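Cytokinesis protein 2 (Saccharomyces cerevisiae, PDB 4WPE) reorganises the cytoskeleton for cytokinesis, forming rings that coincide with the septins and later with the medial actin ring, its F-BAR domain being described here. Local coordinates at residues Leu26-Cys37 with Leu219-Leu230; Arg156-Glu164 with Asn176-Glu184. All blocks are in the same frame, centred on the assembly; numbering follows the deposited sequence.

Interaction 1. Residues Leu26-Cys37 with Leu219-Leu230; sequences LLGHISQGIRSC and LQEMENARISFL
The guanidinium of Arg226 is packed between Gly33 CA on one face and Leu230 CD1 on the opposite one, both offset toward its rim, while Ser36 OG meets it at the edge, in its plane. A water shares the face of Gly33 and also sits over the centre of the His29 ring, 2.8 Å from His29 O. Beside that ring, Glu223 OE2 approaches obliquely to 3.5 Å from His29 NE2, with carboxylate and imidazole planes 42° apart. Arg226 reaches helix 21-35 because its chain runs extended from CG to NE, with CG anti to the backbone N (chi1 177°). There NE and NH2 both give weak hydrogen bonds to Gly33 O, the latter at 3.0 Å, and NH1 forms a salt bridge with Glu223 OE2 at 3.0 Å. OD2 of Asp74 of the second subunit takes a salt bridge from Arg226 NH2 and hydrogen-bonds with Ser36 OG, and Phe271 of that subunit stacks on His29. Toward the N-terminal ends of the two segments the chemistry turns apolar: Leu219 CD1 lies 4.0 Å from Leu26 CB and equally close to Leu27 CD2, the side chains of Leu27 and Leu219 crossing at about a right angle, and Ile30 CG1 packs 4.3 Å from Leu219 CD2. Helices crossing at 25° around a buried, subunit-spanning charge network are consistent with the central helical bundle of an F-BAR dimer.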
loop_
_atom_site.group_PDB
_atom_site.type_symbol
_atom_site.label_atom_id
_atom_site.label_comp_id
_atom_site.label_asym_id
_atom_site.label_seq_id
_atom_site.Cartn_x
_atom_site.Cartn_y
_atom_site.Cartn_z
ATOM N N LEU A 26 -40.488 -4.789 9.903
ATOM C CA LEU A 26 -39.544 -5.870 9.628
ATOM C C LEU A 26 -39.148 -5.927 8.157
ATOM O O LEU A 26 -37.977 -6.119 7.832
ATOM C CB LEU A 26 -40.128 -7.218 10.052
ATOM C CG LEU A 26 -40.238 -7.458 11.556
ATOM C CD1 LEU A 26 -40.697 -8.881 11.831
ATOM C CD2 LEU A 26 -38.914 -7.170 12.239
ATOM N N LEU A 27 -40.127 -5.773 7.270
ATOM C CA LEU A 27 -39.856 -5.775 5.837
ATOM C C LEU A 27 -38.961 -4.600 5.460
ATOM O O LEU A 27 -38.106 -4.714 4.581
ATOM C CB LEU A 27 -41.158 -5.726 5.037
ATOM C CG LEU A 27 -41.995 -7.006 5.055
ATOM C CD1 LEU A 27 -43.247 -6.845 4.208
ATOM C CD2 LEU A 27 -41.164 -8.179 4.569
ATOM N N GLY A 28 -39.158 -3.475 6.138
ATOM C CA GLY A 28 -38.340 -2.300 5.912
ATOM C C GLY A 28 -36.917 -2.519 6.387
ATOM O O GLY A 28 -35.961 -2.121 5.718
ATOM N N HIS A 29 -36.781 -3.168 7.540
ATOM C CA HIS A 29 -35.474 -3.402 8.143
ATOM C C HIS A 29 -34.607 -4.353 7.315
ATOM O O HIS A 29 -33.426 -4.085 7.084
ATOM C CB HIS A 29 -35.630 -3.953 9.561
ATOM C CG HIS A 29 -34.336 -4.172 10.268
ATOM N ND1 HIS A 29 -33.346 -3.198 10.339
ATOM C CD2 HIS A 29 -33.840 -5.237 10.935
ATOM C CE1 HIS A 29 -32.324 -3.662 11.013
ATOM N NE2 HIS A 29 -32.593 -4.906 11.393
ATOM N N ILE A 30 -35.194 -5.466 6.881
ATOM C CA ILE A 30 -34.472 -6.449 6.083
ATOM C C ILE A 30 -34.061 -5.847 4.739
ATOM O O ILE A 30 -32.947 -6.067 4.262
ATOM C CB ILE A 30 -35.318 -7.730 5.863
ATOM C CG1 ILE A 30 -35.093 -8.724 7.005
ATOM C CG2 ILE A 30 -34.969 -8.407 4.545
ATOM C CD1 ILE A 30 -35.753 -8.342 8.312
ATOM N N SER A 31 -34.960 -5.063 4.151
ATOM C CA SER A 31 -34.717 -4.436 2.856
ATOM C C SER A 31 -33.581 -3.418 2.910
ATOM O O SER A 31 -32.750 -3.355 2.005
ATOM C CB SER A 31 -35.993 -3.760 2.348
ATOM O OG SER A 31 -35.699 -2.786 1.364
ATOM N N GLN A 32 -33.548 -2.619 3.971
ATOM C CA GLN A 32 -32.518 -1.597 4.097
ATOM C C GLN A 32 -31.174 -2.247 4.410
ATOM O O GLN A 32 -30.119 -1.690 4.107
ATOM C CB GLN A 32 -32.886 -0.574 5.175
ATOM C CG GLN A 32 -32.392 -0.914 6.575
ATOM C CD GLN A 32 -32.307 0.306 7.477
ATOM O OE1 GLN A 32 -32.697 1.408 7.087
ATOM N NE2 GLN A 32 -31.785 0.115 8.684
ATOM N N GLY A 33 -31.224 -3.433 5.008
ATOM C CA GLY A 33 -30.021 -4.167 5.348
ATOM C C GLY A 33 -29.390 -4.773 4.112
ATOM O O GLY A 33 -28.179 -4.995 4.055
ATOM N N ILE A 34 -30.221 -5.041 3.114
ATOM C CA ILE A 34 -29.743 -5.602 1.860
ATOM C C ILE A 34 -28.983 -4.545 1.059
ATOM O O ILE A 34 -27.900 -4.812 0.536
ATOM C CB ILE A 34 -30.909 -6.173 1.033
ATOM C CG1 ILE A 34 -31.433 -7.445 1.698
ATOM C CG2 ILE A 34 -30.466 -6.493 -0.383
ATOM C CD1 ILE A 34 -32.747 -7.918 1.143
ATOM N N ARG A 35 -29.544 -3.340 0.980
ATOM C CA ARG A 35 -28.882 -2.229 0.300
ATOM C C ARG A 35 -27.622 -1.816 1.046
ATOM O O ARG A 35 -26.668 -1.325 0.449
ATOM C CB ARG A 35 -29.822 -1.027 0.169
ATOM C CG ARG A 35 -31.063 -1.288 -0.662
ATOM C CD ARG A 35 -32.152 -0.274 -0.349
ATOM N NE ARG A 35 -33.340 -0.475 -1.174
ATOM C CZ ARG A 35 -34.254 0.460 -1.411
ATOM N NH1 ARG A 35 -34.122 1.669 -0.882
ATOM N NH2 ARG A 35 -35.302 0.185 -2.176
ATOM N N SER A 36 -27.630 -2.023 2.358
ATOM C CA SER A 36 -26.500 -1.668 3.205
ATOM C C SER A 36 -25.278 -2.528 2.891
ATOM O O SER A 36 -24.147 -2.151 3.201
ATOM C CB SER A 36 -26.884 -1.805 4.679
ATOM O OG SER A 36 -25.750 -1.693 5.519
ATOM N N CYS A 37 -25.507 -3.684 2.273
ATOM C CA CYS A 37 -24.413 -4.557 1.860
ATOM C C CYS A 37 -23.583 -3.906 0.761
ATOM O O CYS A 37 -22.376 -4.133 0.667
ATOM C CB CYS A 37 -24.945 -5.911 1.380
ATOM S SG CYS A 37 -25.583 -6.994 2.681
ATOM N N LEU A 219 -37.984 -14.328 7.956
ATOM C CA LEU A 219 -37.324 -13.026 7.990
ATOM C C LEU A 219 -36.179 -13.015 8.993
ATOM O O LEU A 219 -35.082 -12.541 8.696
ATOM C CB LEU A 219 -38.322 -11.920 8.332
ATOM C CG LEU A 219 -39.316 -11.531 7.237
ATOM C CD1 LEU A 219 -40.312 -10.508 7.759
ATOM C CD2 LEU A 219 -38.584 -10.995 6.018
ATOM N N GLN A 220 -36.439 -13.542 10.186
ATOM C CA GLN A 220 -35.432 -13.586 11.238
ATOM C C GLN A 220 -34.254 -14.468 10.829
ATOM O O GLN A 220 -33.128 -14.261 11.272
ATOM C CB GLN A 220 -36.055 -14.084 12.543
ATOM C CG GLN A 220 -35.095 -14.142 13.711
ATOM C CD GLN A 220 -35.769 -14.579 14.991
ATOM O OE1 GLN A 220 -36.893 -14.172 15.282
ATOM N NE2 GLN A 220 -35.088 -15.422 15.761
ATOM N N GLU A 221 -34.521 -15.447 9.973
ATOM C CA GLU A 221 -33.466 -16.298 9.440
ATOM C C GLU A 221 -32.672 -15.548 8.377
ATOM O O GLU A 221 -31.461 -15.727 8.257
ATOM C CB GLU A 221 -34.051 -17.587 8.859
ATOM C CG GLU A 221 -33.044 -18.457 8.126
ATOM C CD GLU A 221 -33.670 -19.712 7.550
ATOM O OE1 GLU A 221 -34.056 -20.603 8.339
ATOM O OE2 GLU A 221 -33.781 -19.805 6.311
HETATM N N MSE A 222 -33.362 -14.709 7.609
HETATM C CA MSE A 222 -32.715 -13.893 6.586
HETATM C C MSE A 222 -31.703 -12.933 7.196
HETATM O O MSE A 222 -30.538 -12.899 6.796
HETATM C CB MSE A 222 -33.749 -13.095 5.793
HETATM C CG MSE A 222 -34.605 -13.915 4.854
HETATM SE SE MSE A 222 -35.352 -12.779 3.465
HETATM C CE MSE A 222 -33.686 -12.236 2.613
ATOM N N GLU A 223 -32.164 -12.146 8.163
ATOM C CA GLU A 223 -31.311 -11.171 8.821
ATOM C C GLU A 223 -30.158 -11.857 9.541
ATOM O O GLU A 223 -29.018 -11.402 9.468
ATOM C CB GLU A 223 -32.123 -10.320 9.802
ATOM C CG GLU A 223 -31.316 -9.244 10.520
ATOM C CD GLU A 223 -30.928 -8.075 9.620
ATOM O OE1 GLU A 223 -31.334 -8.054 8.437
ATOM O OE2 GLU A 223 -30.210 -7.171 10.102
ATOM N N ASN A 224 -30.454 -12.958 10.226
ATOM C CA ASN A 224 -29.421 -13.713 10.928
ATOM C C ASN A 224 -28.350 -14.217 9.966
ATOM O O ASN A 224 -27.159 -14.201 10.281
ATOM C CB ASN A 224 -30.032 -14.889 11.690
ATOM C CG ASN A 224 -29.050 -15.531 12.651
ATOM O OD1 ASN A 224 -28.235 -16.368 12.262
ATOM N ND2 ASN A 224 -29.121 -15.135 13.916
ATOM N N ALA A 225 -28.781 -14.658 8.789
ATOM C CA ALA A 225 -27.858 -15.129 7.765
ATOM C C ALA A 225 -27.108 -13.961 7.139
ATOM O O ALA A 225 -26.008 -14.128 6.625
ATOM C CB ALA A 225 -28.599 -15.916 6.696
ATOM N N ARG A 226 -27.712 -12.776 7.185
ATOM C CA ARG A 226 -27.077 -11.576 6.652
ATOM C C ARG A 226 -25.994 -11.051 7.597
ATOM O O ARG A 226 -24.873 -10.766 7.171
ATOM C CB ARG A 226 -28.118 -10.491 6.394
ATOM C CG ARG A 226 -27.528 -9.182 5.903
ATOM C CD ARG A 226 -28.565 -8.068 5.920
ATOM N NE ARG A 226 -27.932 -6.757 5.899
ATOM C CZ ARG A 226 -27.676 -6.034 6.985
ATOM N NH1 ARG A 226 -28.016 -6.490 8.183
ATOM N NH2 ARG A 226 -27.088 -4.851 6.871
ATOM N N ILE A 227 -26.338 -10.923 8.875
ATOM C CA ILE A 227 -25.381 -10.477 9.882
ATOM C C ILE A 227 -24.177 -11.412 9.957
ATOM O O ILE A 227 -23.035 -10.972 9.864
ATOM C CB ILE A 227 -26.020 -10.388 11.281
ATOM C CG1 ILE A 227 -27.228 -9.447 11.271
ATOM C CG2 ILE A 227 -24.994 -9.919 12.301
ATOM C CD1 ILE A 227 -26.892 -8.028 10.887
ATOM N N SER A 228 -24.444 -12.704 10.119
ATOM C CA SER A 228 -23.392 -13.699 10.304
ATOM C C SER A 228 -22.450 -13.787 9.108
ATOM O O SER A 228 -21.235 -13.915 9.274
ATOM C CB SER A 228 -24.010 -15.072 10.578
ATOM O OG SER A 228 -24.662 -15.093 11.836
ATOM N N PHE A 229 -23.014 -13.725 7.905
ATOM C CA PHE A 229 -22.219 -13.790 6.683
ATOM C C PHE A 229 -21.264 -12.599 6.598
ATOM O O PHE A 229 -20.076 -12.769 6.330
ATOM C CB PHE A 229 -23.129 -13.842 5.452
ATOM C CG PHE A 229 -22.391 -13.987 4.150
ATOM C CD1 PHE A 229 -22.115 -15.241 3.630
ATOM C CD2 PHE A 229 -21.983 -12.868 3.438
ATOM C CE1 PHE A 229 -21.439 -15.376 2.429
ATOM C CE2 PHE A 229 -21.307 -12.997 2.239
ATOM C CZ PHE A 229 -21.035 -14.253 1.734
ATOM N N LEU A 230 -21.788 -11.398 6.832
ATOM C CA LEU A 230 -20.967 -10.188 6.832
ATOM C C LEU A 230 -19.965 -10.223 7.976
ATOM O O LEU A 230 -18.842 -9.744 7.846
ATOM C CB LEU A 230 -21.836 -8.934 6.944
ATOM C CG LEU A 230 -22.758 -8.600 5.769
ATOM C CD1 LEU A 230 -23.492 -7.292 6.025
ATOM C CD2 LEU A 230 -21.973 -8.526 4.471
HETATM O O HOH W 1 -31.170 -5.137 8.293
#

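Interaction 2. Residues Arg156-Glu164 with Asn176-Glu184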
loop_
_atom_site.group_PDB
_atom_site.type_symbol
_atom_site.label_atom_id
_atom_site.label_comp_id
_atom_site.label_asym_id
_atom_site.label_seq_id
_atom_site.Cartn_x
_atom_site.Cartn_y
_atom_site.Cartn_z
ATOM N N ARG A 156 -85.856 -1.384 2.968
ATOM C CA ARG A 156 -86.823 -1.334 1.876
ATOM C C ARG A 156 -87.953 -2.337 2.108
ATOM O O ARG A 156 -89.079 -2.133 1.652
ATOM C CB ARG A 156 -86.142 -1.590 0.530
ATOM C CG ARG A 156 -87.087 -1.504 -0.664
ATOM C CD ARG A 156 -86.432 -0.836 -1.861
ATOM N NE ARG A 156 -84.977 -0.799 -1.751
ATOM C CZ ARG A 156 -84.240 0.291 -1.940
ATOM N NH1 ARG A 156 -84.825 1.442 -2.250
ATOM N NH2 ARG A 156 -82.921 0.232 -1.819
ATOM N N PHE A 157 -87.661 -3.411 2.833
ATOM C CA PHE A 157 -88.698 -4.368 3.199
ATOM C C PHE A 157 -89.679 -3.765 4.201
ATOM O O PHE A 157 -90.888 -3.889 4.034
ATOM C CB PHE A 157 -88.087 -5.647 3.774
ATOM C CG PHE A 157 -89.106 -6.623 4.298
ATOM C CD1 PHE A 157 -89.839 -7.415 3.429
ATOM C CD2 PHE A 157 -89.326 -6.752 5.661
ATOM C CE1 PHE A 157 -90.777 -8.315 3.908
ATOM C CE2 PHE A 157 -90.264 -7.650 6.147
ATOM C CZ PHE A 157 -90.989 -8.433 5.268
ATOM N N ARG A 158 -89.154 -3.116 5.239
ATOM C CA ARG A 158 -89.998 -2.511 6.269
ATOM C C ARG A 158 -90.828 -1.369 5.695
ATOM O O ARG A 158 -91.964 -1.142 6.117
ATOM C CB ARG A 158 -89.150 -2.008 7.439
ATOM N N ASP A 159 -90.260 -0.652 4.730
ATOM C CA ASP A 159 -90.982 0.426 4.064
ATOM C C ASP A 159 -92.164 -0.109 3.268
ATOM O O ASP A 159 -93.250 0.466 3.289
ATOM C CB ASP A 159 -90.054 1.213 3.138
ATOM C CG ASP A 159 -89.052 2.055 3.897
ATOM O OD1 ASP A 159 -88.905 1.854 5.122
ATOM O OD2 ASP A 159 -88.410 2.922 3.266
ATOM N N LEU A 160 -91.944 -1.214 2.567
ATOM C CA LEU A 160 -92.975 -1.799 1.719
ATOM C C LEU A 160 -94.138 -2.373 2.524
ATOM O O LEU A 160 -95.292 -2.302 2.093
ATOM C CB LEU A 160 -92.370 -2.885 0.828
ATOM C CG LEU A 160 -91.574 -2.366 -0.370
ATOM C CD1 LEU A 160 -90.695 -3.462 -0.947
ATOM C CD2 LEU A 160 -92.516 -1.815 -1.429
ATOM N N GLN A 161 -93.848 -2.942 3.689
ATOM C CA GLN A 161 -94.913 -3.529 4.491
ATOM C C GLN A 161 -95.689 -2.451 5.239
ATOM O O GLN A 161 -96.868 -2.627 5.541
ATOM C CB GLN A 161 -94.357 -4.572 5.462
ATOM C CG GLN A 161 -93.497 -4.015 6.565
ATOM C CD GLN A 161 -92.990 -5.101 7.482
ATOM O OE1 GLN A 161 -93.248 -6.282 7.257
ATOM N NE2 GLN A 161 -92.263 -4.710 8.523
ATOM N N LEU A 162 -95.032 -1.332 5.521
ATOM C CA LEU A 162 -95.714 -0.190 6.112
ATOM C C LEU A 162 -96.603 0.464 5.061
ATOM O O LEU A 162 -97.570 1.163 5.375
ATOM C CB LEU A 162 -94.705 0.815 6.669
ATOM C CG LEU A 162 -95.280 2.001 7.449
ATOM C CD1 LEU A 162 -96.231 1.523 8.543
ATOM C CD2 LEU A 162 -94.162 2.861 8.029
ATOM N N ASN A 163 -96.264 0.210 3.804
ATOM C CA ASN A 163 -96.944 0.814 2.670
ATOM C C ASN A 163 -98.142 -0.007 2.199
ATOM O O ASN A 163 -98.947 0.451 1.388
ATOM C CB ASN A 163 -95.951 0.997 1.524
ATOM C CG ASN A 163 -96.518 1.802 0.382
ATOM O OD1 ASN A 163 -97.059 1.246 -0.569
ATOM N ND2 ASN A 163 -96.393 3.120 0.467
ATOM N N GLU A 164 -98.256 -1.219 2.732
ATOM C CA GLU A 164 -99.214 -2.202 2.238
ATOM C C GLU A 164 -100.660 -1.723 2.334
ATOM O O GLU A 164 -101.498 -2.097 1.512
ATOM C CB GLU A 164 -99.042 -3.518 3.002
ATOM C CG GLU A 164 -99.834 -4.686 2.443
ATOM C CD GLU A 164 -99.403 -6.017 3.032
ATOM O OE1 GLU A 164 -98.709 -6.012 4.071
ATOM O OE2 GLU A 164 -99.757 -7.066 2.456
ATOM N N ASN A 176 -97.265 -4.348 -4.934
ATOM C CA ASN A 176 -96.631 -4.122 -3.641
ATOM C C ASN A 176 -96.373 -5.436 -2.914
ATOM O O ASN A 176 -95.400 -5.560 -2.172
ATOM C CB ASN A 176 -97.493 -3.205 -2.775
ATOM C CG ASN A 176 -96.746 -2.674 -1.570
ATOM O OD1 ASN A 176 -95.961 -1.733 -1.682
ATOM N ND2 ASN A 176 -96.984 -3.276 -0.410
ATOM N N LYS A 177 -97.248 -6.414 -3.126
ATOM C CA LYS A 177 -97.065 -7.730 -2.526
ATOM C C LYS A 177 -95.868 -8.434 -3.165
ATOM O O LYS A 177 -95.152 -9.181 -2.499
ATOM C CB LYS A 177 -98.334 -8.577 -2.669
ATOM N N ARG A 178 -95.655 -8.188 -4.456
ATOM C CA ARG A 178 -94.507 -8.747 -5.171
ATOM C C ARG A 178 -93.206 -8.166 -4.644
ATOM O O ARG A 178 -92.254 -8.895 -4.351
ATOM C CB ARG A 178 -94.609 -8.479 -6.674
ATOM C CG ARG A 178 -95.567 -9.388 -7.418
ATOM C CD ARG A 178 -95.409 -9.214 -8.917
ATOM N NE ARG A 178 -96.510 -9.819 -9.663
ATOM C CZ ARG A 178 -96.520 -11.079 -10.087
ATOM N NH1 ARG A 178 -95.491 -11.878 -9.832
ATOM N NH2 ARG A 178 -97.563 -11.545 -10.761
ATOM N N GLU A 179 -93.176 -6.842 -4.541
ATOM C CA GLU A 179 -92.027 -6.131 -4.001
ATOM C C GLU A 179 -91.727 -6.578 -2.578
ATOM O O GLU A 179 -90.568 -6.676 -2.178
ATOM C CB GLU A 179 -92.274 -4.624 -4.040
ATOM C CG GLU A 179 -92.241 -4.043 -5.441
ATOM C CD GLU A 179 -90.919 -4.302 -6.136
ATOM O OE1 GLU A 179 -89.879 -3.838 -5.623
ATOM O OE2 GLU A 179 -90.919 -4.968 -7.193
ATOM N N LEU A 180 -92.780 -6.859 -1.822
ATOM C CA LEU A 180 -92.632 -7.304 -0.447
ATOM C C LEU A 180 -91.811 -8.589 -0.372
ATOM O O LEU A 180 -90.846 -8.670 0.384
ATOM C CB LEU A 180 -94.004 -7.511 0.198
ATOM C CG LEU A 180 -94.046 -7.462 1.725
ATOM C CD1 LEU A 180 -93.859 -6.037 2.196
ATOM C CD2 LEU A 180 -95.349 -8.035 2.257
ATOM N N LEU A 181 -92.184 -9.587 -1.168
ATOM C CA LEU A 181 -91.527 -10.888 -1.110
ATOM C C LEU A 181 -90.147 -10.826 -1.776
ATOM O O LEU A 181 -89.213 -11.507 -1.349
ATOM C CB LEU A 181 -92.407 -11.959 -1.771
ATOM C CG LEU A 181 -92.373 -13.417 -1.278
ATOM C CD1 LEU A 181 -93.313 -14.274 -2.112
ATOM C CD2 LEU A 181 -90.973 -14.039 -1.262
ATOM N N LYS A 182 -90.021 -10.007 -2.818
ATOM C CA LYS A 182 -88.741 -9.831 -3.494
ATOM C C LYS A 182 -87.678 -9.341 -2.520
ATOM O O LYS A 182 -86.541 -9.816 -2.534
ATOM C CB LYS A 182 -88.865 -8.847 -4.660
ATOM C CG LYS A 182 -87.524 -8.493 -5.299
ATOM C CD LYS A 182 -87.663 -7.394 -6.343
ATOM C CE LYS A 182 -86.298 -6.944 -6.848
ATOM N NZ LYS A 182 -86.402 -5.739 -7.719
ATOM N N TRP A 183 -88.060 -8.394 -1.666
ATOM C CA TRP A 183 -87.121 -7.808 -0.717
ATOM C C TRP A 183 -87.116 -8.552 0.610
ATOM O O TRP A 183 -86.235 -8.346 1.446
ATOM C CB TRP A 183 -87.434 -6.327 -0.516
ATOM C CG TRP A 183 -86.981 -5.536 -1.689
ATOM C CD1 TRP A 183 -87.752 -5.053 -2.702
ATOM C CD2 TRP A 183 -85.631 -5.183 -2.004
ATOM N NE1 TRP A 183 -86.968 -4.397 -3.621
ATOM C CE2 TRP A 183 -85.659 -4.465 -3.214
ATOM C CE3 TRP A 183 -84.401 -5.394 -1.373
ATOM C CZ2 TRP A 183 -84.507 -3.955 -3.807
ATOM C CZ3 TRP A 183 -83.257 -4.889 -1.962
ATOM C CH2 TRP A 183 -83.318 -4.177 -3.166
ATOM N N GLU A 184 -88.102 -9.421 0.796
ATOM C CA GLU A 184 -88.050 -10.405 1.866
ATOM C C GLU A 184 -86.980 -11.428 1.502
ATOM O O GLU A 184 -86.150 -11.805 2.329
ATOM C CB GLU A 184 -89.409 -11.078 2.055
ATOM C CG GLU A 184 -89.491 -12.031 3.232
ATOM C CD GLU A 184 -90.834 -12.734 3.302
ATOM O OE1 GLU A 184 -91.534 -12.593 4.327
ATOM O OE2 GLU A 184 -91.192 -13.425 2.325
#
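Arg156 lies along one face of the Trp183 indole, and its chain can be followed across it atom by atom. CG is anti to the backbone N (chi1 -178°), and bends at chi2 and chi3 make the chain follow the ring face rather than stand straight out. From CB, which points toward helix 170-259, CG comes to rest almost exactly above the five-membered ring, 4.0 Å from its centroid and 1° off the normal, a CH-pi contact. CD moves on to the ring fusion, 3.9 Å from Trp183 CE2. NE then stands over the same face toward its rim, 3.8 Å from Trp183 CZ2. At the tip, CZ is 5.0 Å from the centroid of the six-membered ring, so any cation-pi attraction is weak. Trp183 CD1 meets Leu160 CD1 obliquely, and an alanine in place of Trp183 would probably leave the chain of Arg156 without a surface to lie on and open a gap beside Leu160. Leu160 is a knob seated in the hole formed by Asn176, Glu179, Leu180 and Trp183, with its CB 3.7 Å from Leu180 CD1. Next to it the Phe157 ring has Leu180 O at its edge and touches Glu184 CB through CE1, at 3.6 Å. Toward the end of helix 76-162, Asn176 ND2 donates a nearly straight hydrogen bond to Leu160 O (3.2 Å, 174°). The acceptor lies in the plane of the asparagine amide, whereas the donor is tilted out of the carbonyl plane. A leucine knob in a four-residue hole between antiparallel helices of a hairpin is the packing of a coiled coil, as predicted for this region, near the far end of the F-BAR arm.

In the fold
Both contacts use helix 170-259, at sites whose centres are 62 Å apart. Interaction 1 joins it to helix 21-35 close to the centre of the chain, bringing together segments far apart in sequence; interaction 2 joins it to helix 76-162, its predecessor in the hairpin, 65 Å from that centre. In sequence, interaction 2 falls wholly between the two segments of interaction 1. Their chemistry follows their place. The central contact is buried, and two of its polar side chains, Arg226 and Ser36, also bond to the second subunit, whereas the distal one is a surface contact touched by no other chain of the assembly, held mainly by aromatic and leucine side chains with one interhelical hydrogen bond.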